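Local coordinates for 1-pyrroline-5-carboxylate dehydrogenase (Thermus thermophilus, PDB 1UZB), which probably oxidises glutamate gamma-semialdehyde, the open form of 1-pyrroline-5-carboxylate, to glutamate with a nicotinamide cofactor, as an aldehyde dehydrogenase, at residues M23-A26 with L27-R31; G125-W128 with V129-S132; F185-A188 with I189-M193; S365-Q368 with E369-V372; G477-V480 with G481-F485. All coordinates share one frame; numbering follows the deposited sequence.

Contact 1: M23-A26 with L27-R31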
loop_
_atom_site.group_PDB
_atom_site.type_symbol
_atom_site.label_atom_id
_atom_site.label_comp_id
_atom_site.label_asym_id
_atom_site.label_seq_id
_atom_site.Cartn_x
_atom_site.Cartn_y
_atom_site.Cartn_z
ATOM N N MET A 23 28.689 6.050 -35.369
ATOM C CA MET A 23 28.019 7.232 -35.897
ATOM C C MET A 23 28.524 7.579 -37.296
ATOM O O MET A 23 27.733 7.939 -38.168
ATOM C CB MET A 23 28.208 8.430 -34.964
ATOM C CG MET A 23 27.421 9.655 -35.405
ATOM S SD MET A 23 25.642 9.322 -35.549
ATOM C CE MET A 23 24.959 10.830 -34.833
ATOM N N ARG A 24 29.832 7.469 -37.512
ATOM C CA ARG A 24 30.377 7.770 -38.828
ATOM C C ARG A 24 29.815 6.816 -39.879
ATOM O O ARG A 24 29.500 7.235 -40.991
ATOM C CB ARG A 24 31.913 7.713 -38.825
ATOM C CG ARG A 24 32.579 8.898 -38.128
ATOM C CD ARG A 24 34.057 8.999 -38.499
ATOM N NE ARG A 24 34.838 7.871 -37.998
ATOM C CZ ARG A 24 35.476 7.856 -36.831
ATOM N NH1 ARG A 24 35.436 8.915 -36.033
ATOM N NH2 ARG A 24 36.150 6.778 -36.459
ATOM N N GLU A 25 29.673 5.540 -39.531
ATOM C CA GLU A 25 29.129 4.570 -40.481
ATOM C C GLU A 25 27.656 4.866 -40.752
ATOM O O GLU A 25 27.189 4.734 -41.883
ATOM C CB GLU A 25 29.282 3.140 -39.951
ATOM C CG GLU A 25 28.776 2.050 -40.900
ATOM C CD GLU A 25 29.452 2.071 -42.266
ATOM O OE1 GLU A 25 30.682 2.275 -42.323
ATOM O OE2 GLU A 25 28.755 1.866 -43.283
ATOM N N ALA A 26 26.930 5.269 -39.713
ATOM C CA ALA A 26 25.510 5.585 -39.853
ATOM C C ALA A 26 25.318 6.816 -40.736
ATOM O O ALA A 26 24.439 6.844 -41.601
ATOM C CB ALA A 26 24.886 5.817 -38.480
ATOM N N LEU A 27 26.136 7.841 -40.508
ATOM C CA LEU A 27 26.067 9.061 -41.303
ATOM C C LEU A 27 26.385 8.750 -42.763
ATOM O O LEU A 27 25.705 9.222 -43.672
ATOM C CB LEU A 27 27.053 10.099 -40.756
ATOM C CG LEU A 27 26.612 10.795 -39.466
ATOM C CD1 LEU A 27 27.789 11.516 -38.832
ATOM C CD2 LEU A 27 25.484 11.767 -39.782
ATOM N N ARG A 28 27.409 7.934 -42.988
ATOM C CA ARG A 28 27.783 7.578 -44.346
ATOM C C ARG A 28 26.665 6.818 -45.058
ATOM O O ARG A 28 26.341 7.121 -46.207
ATOM C CB ARG A 28 29.084 6.769 -44.331
ATOM C CG ARG A 28 30.306 7.635 -44.075
ATOM C CD ARG A 28 31.541 6.830 -43.717
ATOM N NE ARG A 28 32.700 7.710 -43.628
ATOM C CZ ARG A 28 33.746 7.510 -42.835
ATOM N NH1 ARG A 28 33.797 6.447 -42.043
ATOM N NH2 ARG A 28 34.738 8.387 -42.829
ATOM N N ARG A 29 26.060 5.845 -44.382
ATOM C CA ARG A 29 24.981 5.085 -45.002
ATOM C C ARG A 29 23.761 5.952 -45.304
ATOM O O ARG A 29 23.142 5.807 -46.357
ATOM C CB ARG A 29 24.584 3.899 -44.123
ATOM C CG ARG A 29 25.680 2.857 -44.016
ATOM C CD ARG A 29 25.140 1.537 -43.514
ATOM N NE ARG A 29 26.195 0.539 -43.384
ATOM C CZ ARG A 29 25.978 -0.741 -43.107
ATOM N NH1 ARG A 29 24.741 -1.182 -42.933
ATOM N NH2 ARG A 29 27.000 -1.580 -42.996
ATOM N N VAL A 30 23.410 6.852 -44.389
ATOM C CA VAL A 30 22.271 7.733 -44.621
ATOM C C VAL A 30 22.557 8.635 -45.822
ATOM O O VAL A 30 21.704 8.811 -46.690
ATOM C CB VAL A 30 21.970 8.602 -43.378
ATOM C CG1 VAL A 30 20.993 9.717 -43.737
ATOM C CG2 VAL A 30 21.382 7.735 -42.276
ATOM N N ARG A 31 23.764 9.193 -45.873
ATOM C CA ARG A 31 24.156 10.069 -46.972
ATOM C C ARG A 31 24.133 9.320 -48.302
ATOM O O ARG A 31 23.718 9.864 -49.326
ATOM C CB ARG A 31 25.560 10.629 -46.728
ATOM C CG ARG A 31 26.079 11.530 -47.842
ATOM C CD ARG A 31 25.300 12.835 -47.922
ATOM N NE ARG A 31 25.753 13.676 -49.028
ATOM C CZ ARG A 31 25.542 13.403 -50.311
ATOM N NH1 ARG A 31 24.881 12.307 -50.660
ATOM N NH2 ARG A 31 25.992 14.224 -51.250
HETATM O O HOH W 1 32.355 4.145 -41.580
HETATM O O HOH W 2 29.540 -0.888 -43.709
#
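The guanidinium of Arg29 takes Glu25 OE2 at its edge and in its plane, with water 2 at the same rim through NH2. Arg28 presents one face to CB of Arg24, 3.9 Å from Arg28 NH1, and meets water 1 at its edge. The Glu25–Arg29 salt bridge is single: Arg29 NE donates to Glu25 OE2 at 2.9 Å with an N-H...O angle of 159°. Glu25, its CG anti to the backbone N, bends at chi2 (58°) to bring OE2 across. The bond lands on the anti side of that oxygen, the two planes standing 83° apart, so no side-on double grip forms. The other oxygen, Glu25 OE1, accepts from water 1 at 2.6 Å, which in turn accepts from Arg28 NH1 at 2.8 Å. An alanine at Glu25 would remove the carboxylate, and Arg29 is likely to lose its mate in this segment while water 1 loses one of its two partners here. On the buried flank, Met23 CG lies 3.9 Å from Leu27 CD1, both leaning on Trp128. Backbone bonds such as Leu27 N to Met23 O (2.8 Å) complete an amphipathic alpha-helix with an i to i+4 Glu–Arg pair on its solvent side.

Contact 2: G125-W128 with V129-S132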
loop_
_atom_site.group_PDB
_atom_site.type_symbol
_atom_site.label_atom_id
_atom_site.label_comp_id
_atom_site.label_asym_id
_atom_site.label_seq_id
_atom_site.Cartn_x
_atom_site.Cartn_y
_atom_site.Cartn_z
ATOM N N GLY A 125 19.329 19.367 -39.608
ATOM C CA GLY A 125 20.506 20.074 -39.136
ATOM C C GLY A 125 20.878 20.043 -37.669
ATOM O O GLY A 125 21.409 21.027 -37.141
ATOM N N LYS A 126 20.605 18.931 -37.000
ATOM C CA LYS A 126 20.975 18.800 -35.597
ATOM C C LYS A 126 22.402 18.282 -35.536
ATOM O O LYS A 126 22.802 17.472 -36.378
ATOM C CB LYS A 126 20.070 17.795 -34.879
ATOM C CG LYS A 126 18.636 18.236 -34.763
ATOM C CD LYS A 126 17.915 17.508 -33.643
ATOM C CE LYS A 126 16.577 18.176 -33.381
ATOM N NZ LYS A 126 15.893 17.657 -32.166
ATOM N N ASN A 127 23.185 18.753 -34.569
ATOM C CA ASN A 127 24.529 18.218 -34.445
ATOM C C ASN A 127 24.352 16.827 -33.822
ATOM O O ASN A 127 23.224 16.404 -33.546
ATOM C CB ASN A 127 25.463 19.136 -33.621
ATOM C CG ASN A 127 25.059 19.278 -32.165
ATOM O OD1 ASN A 127 24.274 18.500 -31.636
ATOM N ND2 ASN A 127 25.629 20.279 -31.501
ATOM N N TRP A 128 25.447 16.110 -33.611
ATOM C CA TRP A 128 25.368 14.744 -33.101
ATOM C C TRP A 128 24.639 14.521 -31.779
ATOM O O TRP A 128 23.795 13.628 -31.683
ATOM C CB TRP A 128 26.772 14.152 -33.012
ATOM C CG TRP A 128 27.484 14.004 -34.334
ATOM C CD1 TRP A 128 27.218 14.667 -35.506
ATOM C CD2 TRP A 128 28.627 13.187 -34.589
ATOM N NE1 TRP A 128 28.134 14.309 -36.471
ATOM C CE2 TRP A 128 29.010 13.402 -35.933
ATOM C CE3 TRP A 128 29.371 12.293 -33.806
ATOM C CZ2 TRP A 128 30.106 12.753 -36.512
ATOM C CZ3 TRP A 128 30.462 11.647 -34.383
ATOM C CH2 TRP A 128 30.816 11.883 -35.723
ATOM N N VAL A 129 24.959 15.307 -30.756
ATOM C CA VAL A 129 24.307 15.109 -29.465
ATOM C C VAL A 129 22.844 15.550 -29.457
ATOM O O VAL A 129 22.015 14.937 -28.782
ATOM C CB VAL A 129 25.094 15.796 -28.323
ATOM C CG1 VAL A 129 26.509 15.236 -28.264
ATOM C CG2 VAL A 129 25.105 17.301 -28.524
ATOM N N GLU A 130 22.516 16.608 -30.195
ATOM C CA GLU A 130 21.124 17.042 -30.263
ATOM C C GLU A 130 20.322 15.921 -30.931
ATOM O O GLU A 130 19.195 15.623 -30.529
ATOM C CB GLU A 130 20.998 18.335 -31.075
ATOM C CG GLU A 130 21.503 19.598 -30.371
ATOM C CD GLU A 130 20.703 19.964 -29.125
ATOM O OE1 GLU A 130 19.489 19.666 -29.072
ATOM O OE2 GLU A 130 21.285 20.576 -28.202
ATOM N N ALA A 131 20.909 15.292 -31.947
ATOM C CA ALA A 131 20.240 14.198 -32.640
ATOM C C ALA A 131 20.053 13.002 -31.702
ATOM O O ALA A 131 18.981 12.401 -31.663
ATOM C CB ALA A 131 21.046 13.782 -33.871
ATOM N N SER A 132 21.089 12.665 -30.940
ATOM C CA SER A 132 20.995 11.534 -30.023
ATOM C C SER A 132 19.940 11.780 -28.944
ATOM O O SER A 132 19.191 10.871 -28.582
ATOM C CB SER A 132 22.353 11.258 -29.376
ATOM O OG SER A 132 22.295 10.120 -28.539
HETATM O O HOH W 3 17.646 17.802 -29.940
#
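Water 3 is gripped three ways between Lys126 and Glu130. It accepts from Lys126 NZ at 2.8 Å and donates to Glu130 O at 2.7 Å and to Glu130 OE1 at 2.8 Å, bridging an ammonium and a carboxylate that do not meet directly. Both charges have stronger partners beyond: Lys126 NZ forms a salt bridge with Asp134, one helical turn beyond Glu130, and Glu130 OE1 one with Lys321. The lysine chain, extended beyond CG, starts at the turn and runs past the helix, with Lys126 CB 4.0 Å from Glu130 CB.

The contact closes the join between helix 113-124 and helix 128-149. Gly125, whose phi is positive, leaves the first helix, and Asn127 is the N-cap of the second. With chi1 at 65°, CG of Asn127 lies between its own backbone N and carbonyl carbon, which swings OD1 over the first turn, where Glu130 N donates to Asn127 OD1 at 3.0 Å. That bond is straight at the hydrogen (164°) and meets the amide oxygen nearly head-on, with a C=O...N angle of 176°. CG of Glu130 also presses on the cap, 3.2 Å from Asn127 OD1, while its carboxylate bends off towards Lys321. ND2 of the same amide donates to Pro358 O, so both ends of the group are held and its rotation is fixed. The backbone follows suit, Ala131 N donating to Asn127 O at 3.0 Å.

Contact 3: F185-A188 with I189-M193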
loop_
_atom_site.group_PDB
_atom_site.type_symbol
_atom_site.label_atom_id
_atom_site.label_comp_id
_atom_site.label_asym_id
_atom_site.label_seq_id
_atom_site.Cartn_x
_atom_site.Cartn_y
_atom_site.Cartn_z
ATOM N N PHE A 185 11.600 18.458 -33.360
ATOM C CA PHE A 185 11.818 17.186 -32.669
ATOM C C PHE A 185 10.957 16.201 -33.445
ATOM O O PHE A 185 9.997 15.641 -32.921
ATOM C CB PHE A 185 11.385 17.252 -31.204
ATOM C CG PHE A 185 12.323 18.041 -30.342
ATOM C CD1 PHE A 185 12.144 19.408 -30.166
ATOM C CD2 PHE A 185 13.417 17.423 -29.739
ATOM C CE1 PHE A 185 13.044 20.154 -29.401
ATOM C CE2 PHE A 185 14.321 18.157 -28.976
ATOM C CZ PHE A 185 14.133 19.527 -28.808
ATOM N N PRO A 186 11.314 15.975 -34.723
ATOM C CA PRO A 186 10.618 15.085 -35.654
ATOM C C PRO A 186 10.655 13.591 -35.394
ATOM O O PRO A 186 10.018 12.822 -36.114
ATOM C CB PRO A 186 11.216 15.472 -36.995
ATOM C CG PRO A 186 12.622 15.740 -36.645
ATOM C CD PRO A 186 12.540 16.511 -35.344
ATOM N N VAL A 187 11.424 13.170 -34.399
ATOM C CA VAL A 187 11.426 11.763 -34.036
ATOM C C VAL A 187 10.753 11.693 -32.665
ATOM O O VAL A 187 9.742 11.024 -32.502
ATOM C CB VAL A 187 12.844 11.155 -33.953
ATOM C CG1 VAL A 187 12.750 9.697 -33.507
ATOM C CG2 VAL A 187 13.519 11.229 -35.312
ATOM N N ALA A 188 11.286 12.436 -31.699
ATOM C CA ALA A 188 10.742 12.440 -30.343
ATOM C C ALA A 188 9.272 12.844 -30.196
ATOM O O ALA A 188 8.452 12.046 -29.750
ATOM C CB ALA A 188 11.599 13.326 -29.447
ATOM N N ILE A 189 8.940 14.084 -30.546
ATOM C CA ILE A 189 7.563 14.551 -30.398
ATOM C C ILE A 189 6.613 13.863 -31.379
ATOM O O ILE A 189 5.472 13.561 -31.041
ATOM C CB ILE A 189 7.505 16.084 -30.517
ATOM C CG1 ILE A 189 8.277 16.696 -29.343
ATOM C CG2 ILE A 189 6.060 16.573 -30.502
ATOM C CD1 ILE A 189 8.340 18.205 -29.356
ATOM N N PHE A 190 7.097 13.604 -32.587
ATOM C CA PHE A 190 6.320 12.899 -33.600
ATOM C C PHE A 190 5.889 11.558 -32.988
ATOM O O PHE A 190 4.715 11.195 -33.006
ATOM C CB PHE A 190 7.210 12.670 -34.827
ATOM C CG PHE A 190 6.541 11.940 -35.957
ATOM C CD1 PHE A 190 5.635 12.590 -36.787
ATOM C CD2 PHE A 190 6.856 10.612 -36.221
ATOM C CE1 PHE A 190 5.055 11.927 -37.871
ATOM C CE2 PHE A 190 6.284 9.938 -37.301
ATOM C CZ PHE A 190 5.383 10.598 -38.129
ATOM N N THR A 191 6.848 10.837 -32.417
ATOM C CA THR A 191 6.576 9.540 -31.808
ATOM C C THR A 191 5.668 9.624 -30.581
ATOM O O THR A 191 4.679 8.891 -30.480
ATOM C CB THR A 191 7.886 8.851 -31.401
ATOM O OG1 THR A 191 8.669 8.588 -32.571
ATOM C CG2 THR A 191 7.603 7.541 -30.689
ATOM N N GLY A 192 5.998 10.515 -29.650
ATOM C CA GLY A 192 5.200 10.651 -28.445
ATOM C C GLY A 192 3.743 10.995 -28.689
ATOM O O GLY A 192 2.837 10.416 -28.078
ATOM N N MET A 193 3.514 11.944 -29.589
ATOM C CA MET A 193 2.162 12.390 -29.908
ATOM C C MET A 193 1.300 11.302 -30.534
ATOM O O MET A 193 0.070 11.345 -30.446
ATOM C CB MET A 193 2.215 13.587 -30.854
ATOM C CG MET A 193 2.879 14.815 -30.271
ATOM S SD MET A 193 2.882 16.160 -31.465
ATOM C CE MET A 193 1.257 16.732 -31.191
#
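With chi1 at -63°, OG1 of Thr191 stands beside its own backbone N and turns back along the helix to the carbonyl of Val187. Thr191 OG1 donates to Val187 O at 2.7 Å, and Thr191 N donates to Val187 O at 2.9 Å. The two donors reach that oxygen from opposite faces of its carbonyl plane, so one residue supplies both bonds and its buried hydroxyl is satisfied by the backbone. Ile189 likewise carries CG1 beside its N (chi1 -65°), and this sets the ethyl arm against the loop: Ile189 CG1 is 3.7 Å from Phe185 CB, with CD1 reaching past it towards the ring.

These residues form the entry to helix 188-199, which links the neighbouring parallel strands 165-180 and 203-207 as a beta-alpha-beta crossover. Phe185 and Pro186 end a Pro-Trp-Asn-Phe-Pro run, a signature of aldehyde dehydrogenases whose asparagine contributes to the oxyanion hole in relatives.

The helix begins gradually. Ile189 N makes a weak bond to Phe185 O at 3.0 Å, whereas the bond from Gly192 N to Ala188 O, at 2.9 Å and 170°, is the straighter. Between them, CB of Phe190 approaches Pro186 O to 3.1 Å, and its ring passes on to Phe220 of helix 213-226. Asp134, from helix 128-149, accepts from Ala188 N.

Contact 4: S365-Q368 with E369-V372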
loop_
_atom_site.group_PDB
_atom_site.type_symbol
_atom_site.label_atom_id
_atom_site.label_comp_id
_atom_site.label_asym_id
_atom_site.label_seq_id
_atom_site.Cartn_x
_atom_site.Cartn_y
_atom_site.Cartn_z
ATOM N N SER A 365 15.257 25.966 -42.520
ATOM C CA SER A 365 14.851 26.246 -43.896
ATOM C C SER A 365 15.120 27.680 -44.299
ATOM O O SER A 365 15.462 28.515 -43.466
ATOM C CB SER A 365 13.356 25.978 -44.055
ATOM O OG SER A 365 12.612 26.897 -43.267
ATOM N N ALA A 366 14.940 27.959 -45.589
ATOM C CA ALA A 366 15.142 29.299 -46.114
ATOM C C ALA A 366 14.140 30.263 -45.489
ATOM O O ALA A 366 14.489 31.395 -45.167
ATOM C CB ALA A 366 14.994 29.297 -47.632
ATOM N N GLU A 367 12.899 29.820 -45.311
ATOM C CA GLU A 367 11.897 30.693 -44.712
ATOM C C GLU A 367 12.234 30.967 -43.250
ATOM O O GLU A 367 12.082 32.088 -42.774
ATOM C CB GLU A 367 10.496 30.088 -44.822
ATOM C CG GLU A 367 9.404 30.949 -44.180
ATOM C CD GLU A 367 9.313 32.358 -44.763
ATOM O OE1 GLU A 367 8.556 33.181 -44.204
ATOM O OE2 GLU A 367 9.990 32.650 -45.773
ATOM N N GLN A 368 12.691 29.947 -42.530
ATOM C CA GLN A 368 13.054 30.154 -41.133
ATOM C C GLN A 368 14.215 31.135 -41.058
ATOM O O GLN A 368 14.251 32.005 -40.188
ATOM C CB GLN A 368 13.433 28.826 -40.471
ATOM C CG GLN A 368 13.622 28.915 -38.966
ATOM C CD GLN A 368 12.387 29.444 -38.257
ATOM O OE1 GLN A 368 11.296 28.891 -38.392
ATOM N NE2 GLN A 368 12.555 30.520 -37.497
ATOM N N GLU A 369 15.157 31.005 -41.986
ATOM C CA GLU A 369 16.303 31.898 -42.023
ATOM C C GLU A 369 15.833 33.334 -42.253
ATOM O O GLU A 369 16.279 34.261 -41.578
ATOM C CB GLU A 369 17.254 31.475 -43.141
ATOM C CG GLU A 369 18.518 32.309 -43.228
ATOM C CD GLU A 369 19.406 31.880 -44.375
ATOM O OE1 GLU A 369 18.957 31.961 -45.537
ATOM O OE2 GLU A 369 20.551 31.460 -44.115
ATOM N N ARG A 370 14.922 33.511 -43.204
ATOM C CA ARG A 370 14.415 34.841 -43.505
ATOM C C ARG A 370 13.751 35.452 -42.275
ATOM O O ARG A 370 13.970 36.622 -41.956
ATOM C CB ARG A 370 13.406 34.789 -44.651
ATOM C CG ARG A 370 13.004 36.173 -45.154
ATOM C CD ARG A 370 11.769 36.114 -46.029
ATOM N NE ARG A 370 10.581 35.758 -45.261
ATOM C CZ ARG A 370 9.984 36.563 -44.387
ATOM N NH1 ARG A 370 10.458 37.781 -44.166
ATOM N NH2 ARG A 370 8.914 36.145 -43.728
ATOM N N LYS A 371 12.943 34.652 -41.585
ATOM C CA LYS A 371 12.243 35.126 -40.396
ATOM C C LYS A 371 13.192 35.537 -39.274
ATOM O O LYS A 371 13.021 36.592 -38.663
ATOM C CB LYS A 371 11.275 34.055 -39.889
ATOM C CG LYS A 371 10.086 33.800 -40.807
ATOM C CD LYS A 371 9.154 32.750 -40.217
ATOM C CE LYS A 371 7.984 32.461 -41.141
ATOM N NZ LYS A 371 7.056 31.452 -40.561
ATOM N N VAL A 372 14.194 34.709 -39.000
ATOM C CA VAL A 372 15.145 35.026 -37.943
ATOM C C VAL A 372 15.910 36.303 -38.282
ATOM O O VAL A 372 16.092 37.173 -37.431
ATOM C CB VAL A 372 16.131 33.859 -37.719
ATOM C CG1 VAL A 372 17.184 34.249 -36.690
ATOM C CG2 VAL A 372 15.364 32.629 -37.249
HETATM O O HOH W 4 16.119 32.894 -46.849
#
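Glu367 and Arg370 lie side by side and point the same way, their carboxylate and guanidinium planes 40° apart. The arginine grips side-on: Arg370 NH2 donates to Glu367 OE1 at 3.0 Å, and Arg370 NE donates to Glu367 OE2 at 3.2 Å. Both oxygens are met on the syn side and lie close to the guanidinium plane, but the nitrogens stand well out of the carboxylate plane, so the pairing is twisted and not flat. Two bends make it possible. Glu367 leaves the backbone with CG anti to N and then folds at chi2 (58°), while Arg370 runs extended and folds at chi3 (68°), bringing its head back over one turn.

Lys371 crosses the glutamate obliquely from the next position, its CE 3.2 Å from Glu367 OE1. Its charged end passes beyond, Lys371 NZ being 4.3 Å from Glu367 OE1, too far for a salt bridge. Glu369 forms its salt bridge with Arg391, and water 4 donates to Ala366 O at 2.8 Å and to Glu369 OE1 at 3.3 Å. Ser365 is the N-cap: Gln368 N donates to Ser365 OG at 3.1 Å, closing the first turn of helix 366-379.

Two bonds from one guanidinium probably hold the Glu367 carboxylate against rotation. Acidic side chains in these first turns, together with the serine cap, are likely to suit the partial positive charge of the helix start.

Contact 5: G477-V480 with G481-F485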
loop_
_atom_site.group_PDB
_atom_site.type_symbol
_atom_site.label_atom_id
_atom_site.label_comp_id
_atom_site.label_asym_id
_atom_site.label_seq_id
_atom_site.Cartn_x
_atom_site.Cartn_y
_atom_site.Cartn_z
ATOM N N GLY A 477 15.728 20.377 -22.751
ATOM C CA GLY A 477 15.956 18.957 -22.536
ATOM C C GLY A 477 15.171 18.235 -21.461
ATOM O O GLY A 477 15.716 17.347 -20.803
ATOM N N ALA A 478 13.904 18.590 -21.283
ATOM C CA ALA A 478 13.071 17.927 -20.288
ATOM C C ALA A 478 13.072 16.427 -20.572
ATOM O O ALA A 478 12.874 16.001 -21.711
ATOM C CB ALA A 478 11.649 18.468 -20.348
ATOM N N LEU A 479 13.295 15.628 -19.536
ATOM C CA LEU A 479 13.323 14.180 -19.688
ATOM C C LEU A 479 11.976 13.540 -19.409
ATOM O O LEU A 479 11.309 13.871 -18.432
ATOM C CB LEU A 479 14.369 13.577 -18.753
ATOM C CG LEU A 479 15.828 13.929 -19.056
ATOM C CD1 LEU A 479 16.721 13.413 -17.941
ATOM C CD2 LEU A 479 16.236 13.331 -20.391
ATOM N N VAL A 480 11.584 12.622 -20.284
ATOM C CA VAL A 480 10.333 11.896 -20.134
ATOM C C VAL A 480 10.295 11.254 -18.746
ATOM O O VAL A 480 11.288 10.684 -18.283
ATOM C CB VAL A 480 10.216 10.798 -21.217
ATOM C CG1 VAL A 480 9.067 9.850 -20.896
ATOM C CG2 VAL A 480 9.996 11.446 -22.576
ATOM N N GLY A 481 9.153 11.381 -18.075
ATOM C CA GLY A 481 8.989 10.798 -16.753
ATOM C C GLY A 481 9.510 11.641 -15.602
ATOM O O GLY A 481 8.871 11.731 -14.551
ATOM N N VAL A 482 10.666 12.265 -15.802
ATOM C CA VAL A 482 11.303 13.095 -14.783
ATOM C C VAL A 482 10.673 14.478 -14.695
ATOM O O VAL A 482 10.354 14.963 -13.605
ATOM C CB VAL A 482 12.808 13.283 -15.087
ATOM C CG1 VAL A 482 13.470 14.084 -13.979
ATOM C CG2 VAL A 482 13.485 11.927 -15.248
ATOM N N GLN A 483 10.496 15.098 -15.856
ATOM C CA GLN A 483 9.933 16.433 -15.945
ATOM C C GLN A 483 8.730 16.537 -16.876
ATOM O O GLN A 483 8.885 16.798 -18.073
ATOM C CB GLN A 483 11.015 17.420 -16.403
ATOM C CG GLN A 483 12.121 17.647 -15.382
ATOM C CD GLN A 483 13.499 17.221 -15.870
ATOM O OE1 GLN A 483 13.703 16.917 -17.048
ATOM N NE2 GLN A 483 14.457 17.208 -14.956
ATOM N N PRO A 484 7.513 16.312 -16.345
ATOM C CA PRO A 484 6.300 16.406 -17.167
ATOM C C PRO A 484 6.419 17.705 -17.964
ATOM O O PRO A 484 6.626 18.770 -17.383
ATOM C CB PRO A 484 5.194 16.462 -16.123
ATOM C CG PRO A 484 5.722 15.550 -15.053
ATOM C CD PRO A 484 7.188 15.934 -14.957
ATOM N N PHE A 485 6.279 17.620 -19.283
ATOM C CA PHE A 485 6.471 18.794 -20.130
ATOM C C PHE A 485 5.217 19.424 -20.734
ATOM O O PHE A 485 4.458 18.772 -21.441
ATOM C CB PHE A 485 7.453 18.442 -21.251
ATOM C CG PHE A 485 7.918 19.629 -22.033
ATOM C CD1 PHE A 485 8.813 20.536 -21.473
ATOM C CD2 PHE A 485 7.434 19.868 -23.314
ATOM C CE1 PHE A 485 9.217 21.665 -22.180
ATOM C CE2 PHE A 485 7.834 20.995 -24.028
ATOM C CZ PHE A 485 8.723 21.891 -23.459
HETATM O O HOH W 5 16.143 17.653 -18.151
HETATM O O HOH W 6 8.506 14.591 -19.501
#
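This is a local turn contact in the long loop that follows strand 468-471, at a place where the chain meets the second subunit. Its core is a reciprocal pair of bonds between Leu479 and Gln483. Leu479 N donates to Gln483 OE1 at 2.8 Å, almost perfectly straight at 175°, and Gln483 N donates to Leu479 O at 3.0 Å. The glutamine, CG beside its backbone N and bent at chi2, runs alongside Leu479 to bring OE1 there. Water 5 donates to Gln483 OE1 and, at 2.7 Å, to Gly477 O.

Residues 479-482 make a type II beta turn, with a weak bond from Val482 N to Leu479 O at 3.1 Å. Gly481 takes its third position with phi at 84°, where a beta carbon would fall 2.6 Å from Val480 O.

The amide's other end, Gln483 NE2, donates to Asn167 of the second subunit. A leucine at Gln483 would remove both polar ends, and Leu479 N would probably lose its acceptor and Asn167 of the other subunit this donor. Apolar contacts border the turn: Leu479 CB is 4.0 Å from Val482 CG2, and Ala478 CB is 3.7 Å from Phe485 CD1. Val480 packs on helix 128-149.

Overall arrangement
The five contacts follow in series along the chain, each a local contact within one continuous stretch. Contacts 1, 2 and 3 form a connected path: Trp128 packs on Met23 and Leu27, and Lys126 reaches the ring of Phe185. Centres of contacts 1 and 2 are about 13 Å apart, those of 2 and 3 about 15 Å. Helix 128-149 is the common element, starting in contact 2, touching contact 3 through Asp134, and packing against Val480 of contact 5. Contact 4 touches none of the others; its nearest is contact 2, about 20 Å away between centres and about 8 Å between nearest atoms. The N-terminal helix is thus tied inward towards the strand-helix crossover, while contact 5 faces the second subunit.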